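Fiber (PDB 2QLK) forms the trimeric head (knob) of the adenovirus 35 fibre, which binds CD46 and probably so attaches the virion to host cells. Local coordinates at residues A129-T134 / D138-I143; L49-N54 / F203-I208; N72-F75 / T79-I82; F158-S163 / L198-F203; T96-L101 / M170-V175. All coordinates share one frame; numbering follows the deposited sequence.

Interaction 1 of 5, residues A129-T134 / D138-I143; sequences AYPFNT and DSENYI
Y130, P131 and N141 carry the polar side of this contact. The ND2 of N141 gives a weak hydrogen bond to the carbonyl O of P131, 3.1 Å long and bent, with an N-H...O angle of 134°. The same nitrogen also bonds to O of L166 on strand 157-166, so two carbonyls share it. With CG set beside its own backbone N (chi1 -86°), N141 brings its amide up against the Y130-P131 peptide: ND2 lies 3.6 Å from Y130 C, and OD1 comes 3.5 Å from P131 CD. At the start of segment 138-143, D138 turns its OD1 to the hydroxyl of S168. These residues belong to the long loop that leads into strand 142-150 of the fibre-knob beta-sandwich; a short 3-10 turn at 139-141, with N141 N bonded to D138 O at 2.9 Å, delivers the chain into that strand. Van der Waals contacts fill in the rest. The Y130 ring meets the E140 carbonyl at its edge, CD1 to O being 3.4 Å, while CB of A129 sits 3.7 Å above the ring plane, over its centre. Beyond the contact the phenol OH is bonded to I208 N and to the OH of Y61 of the second subunit, which brings the trimer interface to this loop. The E140 side chain bends at chi2 (-73°) and crosses the pyrrolidine of P131 at about a right angle, its OE2 3.9 Å from P131 CD.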
# COMPACT_ATOMS: atom_id res chain seq x y z
N ALA A 129 15.08 0.14 -14.05
CA ALA A 129 14.42 0.98 -13.07
C ALA A 129 15.31 1.04 -11.83
O ALA A 129 15.52 2.12 -11.27
CB ALA A 129 13.05 0.42 -12.72
N TYR A 130 15.86 -0.10 -11.42
CA TYR A 130 16.71 -0.14 -10.22
C TYR A 130 18.11 -0.64 -10.59
O TYR A 130 18.42 -1.83 -10.46
CB TYR A 130 16.06 -1.05 -9.17
CG TYR A 130 14.56 -0.82 -9.12
CD1 TYR A 130 14.02 0.41 -8.71
CD2 TYR A 130 13.67 -1.82 -9.52
CE1 TYR A 130 12.63 0.64 -8.72
CE2 TYR A 130 12.31 -1.60 -9.53
CZ TYR A 130 11.79 -0.37 -9.13
OH TYR A 130 10.44 -0.19 -9.19
N PRO A 131 18.98 0.28 -11.05
CA PRO A 131 20.35 -0.04 -11.46
C PRO A 131 21.33 -0.39 -10.35
O PRO A 131 21.19 0.07 -9.22
CB PRO A 131 20.77 1.21 -12.23
CG PRO A 131 20.06 2.31 -11.47
CD PRO A 131 18.69 1.71 -11.25
N PHE A 132 22.33 -1.20 -10.70
CA PHE A 132 23.38 -1.61 -9.78
C PHE A 132 24.49 -0.57 -9.71
O PHE A 132 24.42 0.48 -10.36
CB PHE A 132 23.99 -2.93 -10.26
CG PHE A 132 23.33 -4.15 -9.70
CD1 PHE A 132 23.48 -4.47 -8.36
CD2 PHE A 132 22.58 -4.98 -10.51
CE1 PHE A 132 22.89 -5.61 -7.83
CE2 PHE A 132 21.98 -6.13 -9.99
CZ PHE A 132 22.13 -6.45 -8.66
N ASN A 133 25.53 -0.87 -8.93
CA ASN A 133 26.69 0.01 -8.78
C ASN A 133 26.45 1.50 -9.01
O ASN A 133 27.12 2.12 -9.83
CB ASN A 133 27.81 -0.46 -9.71
CG ASN A 133 28.46 -1.76 -9.26
OD1 ASN A 133 29.17 -1.79 -8.25
ND2 ASN A 133 28.20 -2.84 -9.99
N THR A 134 25.49 2.07 -8.27
CA THR A 134 25.17 3.49 -8.40
C THR A 134 24.67 4.11 -7.10
O THR A 134 23.61 3.75 -6.59
CB THR A 134 24.08 3.75 -9.47
OG1 THR A 134 22.97 2.87 -9.24
CG2 THR A 134 24.63 3.55 -10.88
N ASP A 138 21.06 5.73 -6.28
CA ASP A 138 20.80 4.67 -5.32
C ASP A 138 19.49 4.97 -4.61
O ASP A 138 18.79 4.07 -4.14
CB ASP A 138 21.95 4.61 -4.30
CG ASP A 138 21.88 3.39 -3.40
OD1 ASP A 138 21.93 2.27 -3.94
OD2 ASP A 138 21.79 3.56 -2.16
N SER A 139 19.15 6.26 -4.56
CA SER A 139 17.93 6.73 -3.91
C SER A 139 16.66 6.14 -4.52
O SER A 139 15.75 5.74 -3.79
CB SER A 139 17.85 8.27 -3.98
OG SER A 139 18.87 8.86 -3.20
N GLU A 140 16.60 6.07 -5.85
CA GLU A 140 15.42 5.51 -6.51
C GLU A 140 15.45 3.98 -6.44
O GLU A 140 14.67 3.30 -7.12
CB GLU A 140 15.30 5.98 -7.97
CG GLU A 140 16.21 5.29 -8.98
CD GLU A 140 17.66 5.70 -8.85
OE1 GLU A 140 17.93 6.92 -8.79
OE2 GLU A 140 18.53 4.80 -8.83
N ASN A 141 16.35 3.46 -5.62
CA ASN A 141 16.50 2.03 -5.42
C ASN A 141 15.92 1.61 -4.07
O ASN A 141 16.10 0.48 -3.62
CB ASN A 141 17.96 1.64 -5.51
CG ASN A 141 18.40 1.38 -6.94
OD1 ASN A 141 18.27 2.24 -7.80
ND2 ASN A 141 18.90 0.17 -7.19
N TYR A 142 15.21 2.54 -3.43
CA TYR A 142 14.60 2.24 -2.14
C TYR A 142 13.09 2.43 -2.10
O TYR A 142 12.54 3.33 -2.76
CB TYR A 142 15.20 3.14 -1.05
CG TYR A 142 16.64 2.82 -0.67
CD1 TYR A 142 16.94 1.74 0.15
CD2 TYR A 142 17.69 3.62 -1.13
CE1 TYR A 142 18.27 1.47 0.52
CE2 TYR A 142 19.01 3.36 -0.77
CZ TYR A 142 19.29 2.28 0.06
OH TYR A 142 20.60 2.05 0.43
N ILE A 143 12.45 1.55 -1.33
CA ILE A 143 11.03 1.66 -1.02
C ILE A 143 11.09 1.84 0.51
O ILE A 143 11.84 1.12 1.22
CB ILE A 143 10.23 0.39 -1.37
CG1 ILE A 143 10.13 0.26 -2.90
CG2 ILE A 143 8.81 0.46 -0.75
CD1 ILE A 143 9.47 -1.03 -3.38

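Interaction 2 of 5, residues L49-N54 / F203-I208; sequences LVLVKN and FFFSYI
Strands 49-54 and 203-208, which touch through L49, L51, F205 and Y207, run at 43° to each other in their N-to-C directions, with axes 9.1 Å apart at the closest. Strand 57-66 lies between them in the sheet, antiparallel to both, so no backbone bond joins the pair and only side chains meet. F205 offers the far end of its ring: CZ is 4.2 Å from CD1 of L49, which arrives at the ring edge near its plane. CD2 of L51 also stands 4.2 Å from that F205 CZ, but obliquely. Two leucine methyls thus converge on one ring atom. The ring gets there because CG of F205 lies between its backbone N and carbonyl carbon (chi1 57°), and Y207 has nearly the same torsion (chi1 59°). The phenol of Y207 meets L51 at about a right angle, with OH 3.7 Å from CD2 and 3.8 Å from CD1 of that leucine. Although its OH lies beside methyls, this buried hydroxyl is satisfied by the carbonyl O of F123. V58 and V62 of the intervening strand pack on the group within the sheet, while F181, I179, I164 and L166 close in from the other sheet. Side chains of one sheet clustered against those of the other form the hydrophobic core of the antiparallel beta-sandwich of the adenovirus fibre knob.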
# COMPACT_ATOMS: atom_id res chain seq x y z
N LEU A 49 7.06 -14.22 2.33
CA LEU A 49 7.19 -13.29 1.24
C LEU A 49 6.36 -13.82 0.10
O LEU A 49 6.52 -14.99 -0.27
CB LEU A 49 8.64 -13.21 0.79
CG LEU A 49 8.90 -12.41 -0.48
CD1 LEU A 49 8.60 -10.92 -0.28
CD2 LEU A 49 10.36 -12.61 -0.84
N VAL A 50 5.48 -12.99 -0.43
CA VAL A 50 4.65 -13.36 -1.55
C VAL A 50 4.85 -12.31 -2.65
O VAL A 50 4.63 -11.12 -2.44
CB VAL A 50 3.21 -13.44 -1.12
CG1 VAL A 50 2.35 -14.01 -2.26
CG2 VAL A 50 3.11 -14.32 0.14
N LEU A 51 5.30 -12.76 -3.82
CA LEU A 51 5.52 -11.91 -4.97
C LEU A 51 4.56 -12.35 -6.09
O LEU A 51 4.56 -13.51 -6.50
CB LEU A 51 6.96 -12.03 -5.45
CG LEU A 51 8.06 -11.67 -4.46
CD1 LEU A 51 9.41 -12.03 -5.02
CD2 LEU A 51 8.02 -10.15 -4.20
N VAL A 52 3.74 -11.42 -6.55
CA VAL A 52 2.78 -11.69 -7.61
C VAL A 52 3.07 -10.83 -8.84
O VAL A 52 3.17 -9.60 -8.75
CB VAL A 52 1.34 -11.40 -7.14
CG1 VAL A 52 0.38 -11.45 -8.34
CG2 VAL A 52 0.91 -12.38 -6.06
N LYS A 53 3.19 -11.50 -9.99
CA LYS A 53 3.44 -10.83 -11.25
C LYS A 53 2.09 -10.26 -11.65
O LYS A 53 1.08 -10.94 -11.61
CB LYS A 53 3.90 -11.82 -12.31
CG LYS A 53 4.14 -11.19 -13.66
CD LYS A 53 5.55 -10.70 -13.81
CE LYS A 53 5.79 -10.15 -15.20
NZ LYS A 53 7.25 -10.00 -15.47
N ASN A 54 2.08 -8.99 -12.04
CA ASN A 54 0.84 -8.33 -12.40
C ASN A 54 1.21 -7.22 -13.38
O ASN A 54 1.29 -6.05 -13.01
CB ASN A 54 0.22 -7.77 -11.11
CG ASN A 54 -1.15 -7.18 -11.33
OD1 ASN A 54 -1.84 -7.49 -12.30
ND2 ASN A 54 -1.58 -6.33 -10.40
N PHE A 203 3.75 -5.79 5.31
CA PHE A 203 4.05 -4.59 4.55
C PHE A 203 3.80 -4.90 3.07
O PHE A 203 4.33 -5.90 2.54
CB PHE A 203 5.51 -4.16 4.73
CG PHE A 203 5.88 -2.91 3.97
CD1 PHE A 203 5.30 -1.68 4.29
CD2 PHE A 203 6.75 -2.97 2.88
CE1 PHE A 203 5.57 -0.52 3.51
CE2 PHE A 203 7.03 -1.82 2.10
CZ PHE A 203 6.43 -0.61 2.41
N PHE A 204 3.02 -4.03 2.42
CA PHE A 204 2.68 -4.21 1.02
C PHE A 204 3.49 -3.28 0.15
O PHE A 204 3.70 -2.10 0.48
CB PHE A 204 1.21 -3.93 0.81
CG PHE A 204 0.34 -4.45 1.88
CD1 PHE A 204 0.36 -5.78 2.20
CD2 PHE A 204 -0.51 -3.61 2.57
CE1 PHE A 204 -0.45 -6.28 3.19
CE2 PHE A 204 -1.33 -4.09 3.55
CZ PHE A 204 -1.30 -5.44 3.86
N PHE A 205 3.93 -3.78 -1.00
CA PHE A 205 4.73 -2.93 -1.88
C PHE A 205 4.62 -3.41 -3.31
O PHE A 205 4.03 -4.46 -3.58
CB PHE A 205 6.21 -2.99 -1.47
CG PHE A 205 6.78 -4.40 -1.47
CD1 PHE A 205 6.52 -5.27 -0.42
CD2 PHE A 205 7.57 -4.84 -2.53
CE1 PHE A 205 7.03 -6.55 -0.40
CE2 PHE A 205 8.09 -6.13 -2.53
CZ PHE A 205 7.82 -6.99 -1.46
N SER A 206 5.15 -2.62 -4.23
CA SER A 206 5.19 -3.01 -5.62
C SER A 206 6.51 -2.48 -6.20
O SER A 206 7.10 -1.52 -5.66
CB SER A 206 4.04 -2.40 -6.42
OG SER A 206 2.78 -2.71 -5.84
N TYR A 207 6.98 -3.14 -7.25
CA TYR A 207 8.17 -2.68 -7.97
C TYR A 207 8.04 -3.09 -9.44
O TYR A 207 7.29 -3.99 -9.79
CB TYR A 207 9.49 -3.19 -7.34
CG TYR A 207 9.67 -4.69 -7.22
CD1 TYR A 207 9.98 -5.47 -8.33
CD2 TYR A 207 9.56 -5.31 -5.98
CE1 TYR A 207 10.18 -6.87 -8.21
CE2 TYR A 207 9.75 -6.70 -5.84
CZ TYR A 207 10.06 -7.47 -6.95
OH TYR A 207 10.28 -8.83 -6.78
N ILE A 208 8.73 -2.36 -10.29
CA ILE A 208 8.72 -2.57 -11.72
C ILE A 208 9.55 -3.82 -12.04
O ILE A 208 10.70 -3.95 -11.62
CB ILE A 208 9.31 -1.35 -12.41
CG1 ILE A 208 8.48 -0.13 -12.02
CG2 ILE A 208 9.34 -1.56 -13.95
CD1 ILE A 208 9.07 1.19 -12.48

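Interaction 3 of 5, residues N72-F75 / T79-I82; sequences NQMF and TANI
M74 reaches across to A80 and I82, and its terminal methyl makes the tight part of the contact. CE lies 3.4 Å from the carbonyl O of N81 and 3.7 Å from CG1 of I82, with CB of A80 a little farther off at 4.2 Å. A bend at chi3 (68°) ends an otherwise extended chain and turns that methyl onto the strand, while the sulfur SD stays 4.0 Å from I82 CG1. The M74 and I82 chains pass each other at a slant. F75 adds its ring edge: CE1 is 4.1 Å from CB of A80, near the ring plane, and elsewhere the ring meets Y149 edge-to-face and packs on L185, P191 and L198. No hydrogen bond links the two segments. The other side is loose. Q73 is exposed and poorly ordered, T79 and N81 send their CB atoms away from the loop, and M74 itself remains partly open to solvent. Buried N72 instead ties the loop to the distant chain at L198, its OD1 accepting from L198 N. The loop that folds M74 and F75 onto the start of strand 79-88 belongs to the connection from strand 57-66, in one sheet of the knob sandwich, to strand 79-88, in the other.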
# COMPACT_ATOMS: atom_id res chain seq x y z
N ASN A 72 13.59 -13.46 19.43
CA ASN A 72 12.45 -13.03 20.22
C ASN A 72 12.74 -12.27 21.50
O ASN A 72 11.91 -12.18 22.40
CB ASN A 72 11.54 -14.24 20.46
CG ASN A 72 11.05 -14.83 19.15
OD1 ASN A 72 10.77 -14.10 18.19
ND2 ASN A 72 10.95 -16.15 19.09
N GLN A 73 13.93 -11.69 21.56
CA GLN A 73 14.36 -10.90 22.70
C GLN A 73 14.85 -9.54 22.18
O GLN A 73 15.13 -8.62 22.96
CB GLN A 73 15.49 -11.64 23.44
CG GLN A 73 15.87 -11.05 24.78
CD GLN A 73 16.55 -12.07 25.70
OE1 GLN A 73 17.46 -12.78 25.28
NE2 GLN A 73 16.09 -12.14 26.94
N MET A 74 14.94 -9.41 20.86
CA MET A 74 15.40 -8.15 20.28
C MET A 74 14.50 -6.97 20.66
O MET A 74 14.96 -5.82 20.74
CB MET A 74 15.49 -8.27 18.75
CG MET A 74 16.59 -9.21 18.29
SD MET A 74 16.75 -9.27 16.49
CE MET A 74 17.36 -7.55 16.19
N PHE A 75 13.22 -7.25 20.89
CA PHE A 75 12.31 -6.18 21.24
C PHE A 75 12.23 -5.86 22.74
O PHE A 75 11.23 -5.29 23.19
CB PHE A 75 10.92 -6.44 20.62
CG PHE A 75 10.88 -6.25 19.09
CD1 PHE A 75 11.99 -5.77 18.40
CD2 PHE A 75 9.72 -6.54 18.36
CE1 PHE A 75 11.95 -5.57 16.99
CE2 PHE A 75 9.67 -6.35 16.95
CZ PHE A 75 10.78 -5.87 16.27
N THR A 79 15.81 -0.03 20.75
CA THR A 79 16.29 0.06 19.39
C THR A 79 16.64 -1.32 18.84
O THR A 79 17.11 -2.20 19.56
CB THR A 79 17.54 0.95 19.32
OG1 THR A 79 17.85 1.23 17.95
CG2 THR A 79 18.73 0.26 19.99
N ALA A 80 16.40 -1.53 17.55
CA ALA A 80 16.72 -2.83 16.95
C ALA A 80 16.72 -2.72 15.44
O ALA A 80 16.08 -1.84 14.87
CB ALA A 80 15.71 -3.87 17.40
N ASN A 81 17.44 -3.62 14.80
CA ASN A 81 17.53 -3.60 13.36
C ASN A 81 17.62 -5.04 12.89
O ASN A 81 18.35 -5.86 13.46
CB ASN A 81 18.77 -2.83 12.91
CG ASN A 81 18.90 -2.79 11.40
OD1 ASN A 81 18.22 -2.01 10.73
ND2 ASN A 81 19.77 -3.64 10.87
N ILE A 82 16.85 -5.35 11.86
CA ILE A 82 16.82 -6.67 11.30
C ILE A 82 16.98 -6.46 9.81
O ILE A 82 16.32 -5.59 9.23
CB ILE A 82 15.50 -7.34 11.58
CG1 ILE A 82 15.38 -7.56 13.10
CG2 ILE A 82 15.36 -8.61 10.73
CD1 ILE A 82 14.04 -8.11 13.56

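Interaction 4 of 5, residues F158-S163 / L198-F203; sequences FPLNIS and LTTSPF
The hydroxyl OG1 of T200, the residue whose methyl meets L160, is hydrogen-bonded to N of L64 on strand 57-66, so the buried polar end of this threonine is satisfied away from the contact. In the fibre-knob beta-sandwich, segment 198-203 ends the connection from strand 177-186 and enters strand 203-208, and here it packs against residues 158-163 of strand 157-166 in the other sheet. CG2 of T200 packs instead on the leucine: it lies 3.7 Å from CD1 of L160, and the two side chains cross at about a right angle. W183 touches both T200 and I162 and joins the two halves of the contact. The second half is a CH-pi interaction, in which CG2 of I162 sits over one face of the F203 ring, 3.7 Å from its centroid and 13° off the ring normal. F203 reaches this place with CG anti to its backbone N (chi1 -180°). T199, S201 and P202 of the same connection pack on S139, H144 and Y142 of the third subunit, so the connection borders the trimer interface. The other branch of I162 supports the same ring, its CD1 standing 3.9 Å from CD2 of F203.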
# COMPACT_ATOMS: atom_id res chain seq x y z
N PHE A 158 3.83 -0.74 17.97
CA PHE A 158 5.05 0.03 17.85
C PHE A 158 5.34 0.12 16.35
O PHE A 158 5.40 -0.90 15.67
CB PHE A 158 6.21 -0.66 18.57
CG PHE A 158 6.26 -0.39 20.05
CD1 PHE A 158 5.30 -0.90 20.90
CD2 PHE A 158 7.31 0.37 20.59
CE1 PHE A 158 5.37 -0.68 22.29
CE2 PHE A 158 7.40 0.60 21.98
CZ PHE A 158 6.42 0.07 22.83
N PRO A 159 5.52 1.34 15.82
CA PRO A 159 5.82 1.41 14.39
C PRO A 159 7.25 0.94 14.12
O PRO A 159 8.16 1.12 14.93
CB PRO A 159 5.60 2.89 14.06
CG PRO A 159 5.97 3.57 15.35
CD PRO A 159 5.32 2.69 16.38
N LEU A 160 7.41 0.32 12.96
CA LEU A 160 8.71 -0.19 12.51
C LEU A 160 8.95 0.46 11.17
O LEU A 160 8.06 0.47 10.31
CB LEU A 160 8.69 -1.71 12.35
CG LEU A 160 8.46 -2.58 13.61
CD1 LEU A 160 8.45 -4.10 13.24
CD2 LEU A 160 9.59 -2.30 14.61
N ASN A 161 10.13 1.05 11.01
CA ASN A 161 10.44 1.66 9.73
C ASN A 161 10.88 0.50 8.90
O ASN A 161 11.63 -0.35 9.38
CB ASN A 161 11.59 2.64 9.88
CG ASN A 161 11.31 3.71 10.91
OD1 ASN A 161 10.45 4.57 10.70
ND2 ASN A 161 12.00 3.65 12.04
N ILE A 162 10.40 0.42 7.67
CA ILE A 162 10.83 -0.66 6.81
C ILE A 162 11.34 -0.10 5.50
O ILE A 162 10.76 0.82 4.94
CB ILE A 162 9.72 -1.71 6.51
CG1 ILE A 162 10.25 -2.69 5.45
CG2 ILE A 162 8.42 -1.03 6.00
CD1 ILE A 162 9.54 -3.98 5.43
N SER A 163 12.45 -0.65 5.04
CA SER A 163 13.07 -0.24 3.80
C SER A 163 13.36 -1.45 2.94
O SER A 163 13.81 -2.49 3.42
CB SER A 163 14.40 0.47 4.07
OG SER A 163 14.18 1.79 4.54
N LEU A 198 8.60 -12.44 18.10
CA LEU A 198 8.75 -11.23 17.32
C LEU A 198 7.90 -11.42 16.08
O LEU A 198 7.93 -12.49 15.49
CB LEU A 198 10.22 -11.00 16.96
CG LEU A 198 10.51 -9.84 15.99
CD1 LEU A 198 11.94 -9.36 16.17
CD2 LEU A 198 10.28 -10.30 14.53
N THR A 199 7.09 -10.42 15.72
CA THR A 199 6.28 -10.49 14.50
C THR A 199 6.21 -9.09 13.90
O THR A 199 6.14 -8.10 14.63
CB THR A 199 4.83 -10.93 14.78
OG1 THR A 199 4.20 -9.97 15.64
CG2 THR A 199 4.80 -12.29 15.46
N THR A 200 6.28 -9.00 12.57
CA THR A 200 6.19 -7.71 11.91
C THR A 200 4.88 -7.75 11.13
O THR A 200 4.66 -8.67 10.34
CB THR A 200 7.39 -7.42 10.94
OG1 THR A 200 7.41 -8.36 9.83
CG2 THR A 200 8.74 -7.44 11.71
N SER A 201 4.00 -6.78 11.37
CA SER A 201 2.76 -6.77 10.62
C SER A 201 3.14 -6.66 9.13
O SER A 201 4.17 -6.08 8.76
CB SER A 201 1.84 -5.61 11.04
OG SER A 201 2.33 -4.33 10.63
N PRO A 202 2.30 -7.22 8.26
CA PRO A 202 2.49 -7.24 6.81
C PRO A 202 2.70 -5.87 6.13
O PRO A 202 1.92 -4.93 6.32
CB PRO A 202 1.22 -7.93 6.29
CG PRO A 202 0.70 -8.67 7.47
CD PRO A 202 0.99 -7.78 8.63
N PHE A 203 3.75 -5.79 5.31
CA PHE A 203 4.05 -4.59 4.55
C PHE A 203 3.80 -4.90 3.07
O PHE A 203 4.33 -5.90 2.54
CB PHE A 203 5.51 -4.16 4.73
CG PHE A 203 5.88 -2.91 3.97
CD1 PHE A 203 5.30 -1.68 4.29
CD2 PHE A 203 6.75 -2.97 2.88
CE1 PHE A 203 5.57 -0.52 3.51
CE2 PHE A 203 7.03 -1.82 2.10
CZ PHE A 203 6.43 -0.61 2.41

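Interaction 5 of 5, residues T96-L101 / M170-V175; sequences TEESDL and MISSNV
I171 is the first residue of segment 170-175 to touch E98, and it meets the glutamate twice: its CD1 lies 4.0 Å from CB of E98, and its CG2 is 3.7 Å from OE1. The meeting is at the surface of the knob beta-sandwich, between the loop that follows strand 79-88 and the one joining strands 157-166 and 177-186. Y87 of strand 79-88 packs against both I171 and E98, placing the pair over the edge strand of its sheet. S172 follows with its hydroxyl OG at 3.5 Å from E98 OE1, a looser approach. S173 carries the polar bond: its OG donates to OE1 of E98 at 2.7 Å, and OE1 accepts with its syn lone pair, on the side of OE2. That placement brings OG to 3.2 Å from OE2 as well, so the hydroxyl sits on the side of OE1 that faces OE2. E98 spans the distance with a chain extended beyond CG (chi2 155°). As E98 and S173 both also touch crystal neighbours, the lattice may influence this pairing. V175, buried where the loop heads back to its strand, closes the turn with its N bonded to O of S172, and its methyl CG2 lies 3.6 Å from E98 OE1, an apolar neighbour for that carboxylate oxygen.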
# COMPACT_ATOMS: atom_id res chain seq x y z
N THR A 96 20.74 -19.13 -2.22
CA THR A 96 20.65 -19.38 -0.78
C THR A 96 21.91 -19.32 0.06
O THR A 96 21.85 -18.97 1.24
CB THR A 96 19.97 -20.74 -0.49
OG1 THR A 96 20.76 -21.80 -1.04
CG2 THR A 96 18.57 -20.78 -1.10
N GLU A 97 23.06 -19.67 -0.51
CA GLU A 97 24.28 -19.62 0.26
C GLU A 97 24.68 -18.19 0.63
O GLU A 97 25.18 -17.96 1.71
CB GLU A 97 25.43 -20.27 -0.51
CG GLU A 97 25.29 -21.78 -0.69
CD GLU A 97 26.22 -22.30 -1.77
OE1 GLU A 97 27.23 -21.62 -2.06
OE2 GLU A 97 25.94 -23.40 -2.32
N GLU A 98 24.44 -17.25 -0.28
CA GLU A 98 24.81 -15.84 -0.05
C GLU A 98 23.70 -15.02 0.58
O GLU A 98 23.94 -13.99 1.20
CB GLU A 98 25.21 -15.20 -1.38
CG GLU A 98 26.43 -15.84 -2.03
CD GLU A 98 26.47 -15.64 -3.54
OE1 GLU A 98 26.45 -14.47 -4.00
OE2 GLU A 98 26.53 -16.66 -4.26
N SER A 99 22.46 -15.48 0.42
CA SER A 99 21.29 -14.79 0.97
C SER A 99 20.99 -15.19 2.41
O SER A 99 21.39 -16.26 2.86
CB SER A 99 20.07 -15.12 0.11
OG SER A 99 20.28 -14.77 -1.25
N ASP A 100 20.28 -14.32 3.13
CA ASP A 100 19.85 -14.59 4.49
C ASP A 100 18.64 -15.54 4.46
O ASP A 100 18.37 -16.21 5.45
CB ASP A 100 19.51 -13.30 5.22
CG ASP A 100 20.71 -12.40 5.39
OD1 ASP A 100 21.79 -12.92 5.77
OD2 ASP A 100 20.59 -11.18 5.16
N LEU A 101 17.91 -15.57 3.34
CA LEU A 101 16.78 -16.51 3.17
C LEU A 101 17.44 -17.81 2.64
O LEU A 101 18.05 -17.79 1.57
CB LEU A 101 15.78 -15.99 2.12
CG LEU A 101 14.65 -16.96 1.73
CD1 LEU A 101 13.89 -17.37 2.98
CD2 LEU A 101 13.69 -16.28 0.73
N MET A 170 25.38 -5.66 -5.66
CA MET A 170 25.50 -7.09 -5.96
C MET A 170 26.64 -7.71 -5.17
O MET A 170 27.78 -7.76 -5.64
CB MET A 170 25.71 -7.33 -7.46
CG MET A 170 26.84 -6.53 -8.10
SD MET A 170 27.17 -7.08 -9.79
CE MET A 170 25.76 -6.39 -10.66
N ILE A 171 26.33 -8.17 -3.96
CA ILE A 171 27.31 -8.79 -3.06
C ILE A 171 28.52 -9.34 -3.79
O ILE A 171 29.66 -8.96 -3.50
CB ILE A 171 26.68 -9.93 -2.24
CG1 ILE A 171 27.76 -10.64 -1.43
CG2 ILE A 171 25.99 -10.91 -3.17
CD1 ILE A 171 27.27 -11.89 -0.71
N SER A 172 28.28 -10.24 -4.74
CA SER A 172 29.38 -10.84 -5.48
C SER A 172 28.91 -11.76 -6.60
O SER A 172 28.00 -11.44 -7.37
CB SER A 172 30.25 -11.65 -4.52
OG SER A 172 29.51 -12.72 -3.96
N SER A 173 29.56 -12.92 -6.66
CA SER A 173 29.30 -13.96 -7.64
C SER A 173 28.62 -13.49 -8.92
O SER A 173 28.98 -12.45 -9.49
CB SER A 173 28.46 -15.07 -6.99
OG SER A 173 27.17 -14.60 -6.62
N ASN A 174 27.65 -14.28 -9.36
CA ASN A 174 26.87 -14.00 -10.55
C ASN A 174 25.49 -13.53 -10.09
O ASN A 174 24.46 -13.99 -10.60
CB ASN A 174 26.76 -15.27 -11.41
CG ASN A 174 26.84 -14.99 -12.91
OD1 ASN A 174 26.86 -15.91 -13.72
ND2 ASN A 174 26.89 -13.71 -13.27
N VAL A 175 25.47 -12.63 -9.10
CA VAL A 175 24.23 -12.06 -8.58
C VAL A 175 23.61 -11.20 -9.70
O VAL A 175 24.17 -10.18 -10.08
CB VAL A 175 24.49 -11.13 -7.36
CG1 VAL A 175 23.19 -10.49 -6.92
CG2 VAL A 175 25.11 -11.91 -6.22

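From the N terminus, segment 49-54 opens interaction 2, whose closing segment 203-208 is the last strand of the chain, so the other four contacts fall within its span. Interaction 3 closes a short local loop within 72-82. Interaction 5 opens at 96-101 and closes only at 170-175, enclosing the short loop of interaction 1. Interaction 4 opens at 158-163, before interaction 5 closes, and ends at 198-203; these two cross. F203 belongs to both interactions 2 and 4. Interactions 3 and 4 touch through L198, 1 and 2 through Y130 and I208, and 1 and 5 through F132 and M170. Together they join the two sheets, their connections and the surface loops of the knob.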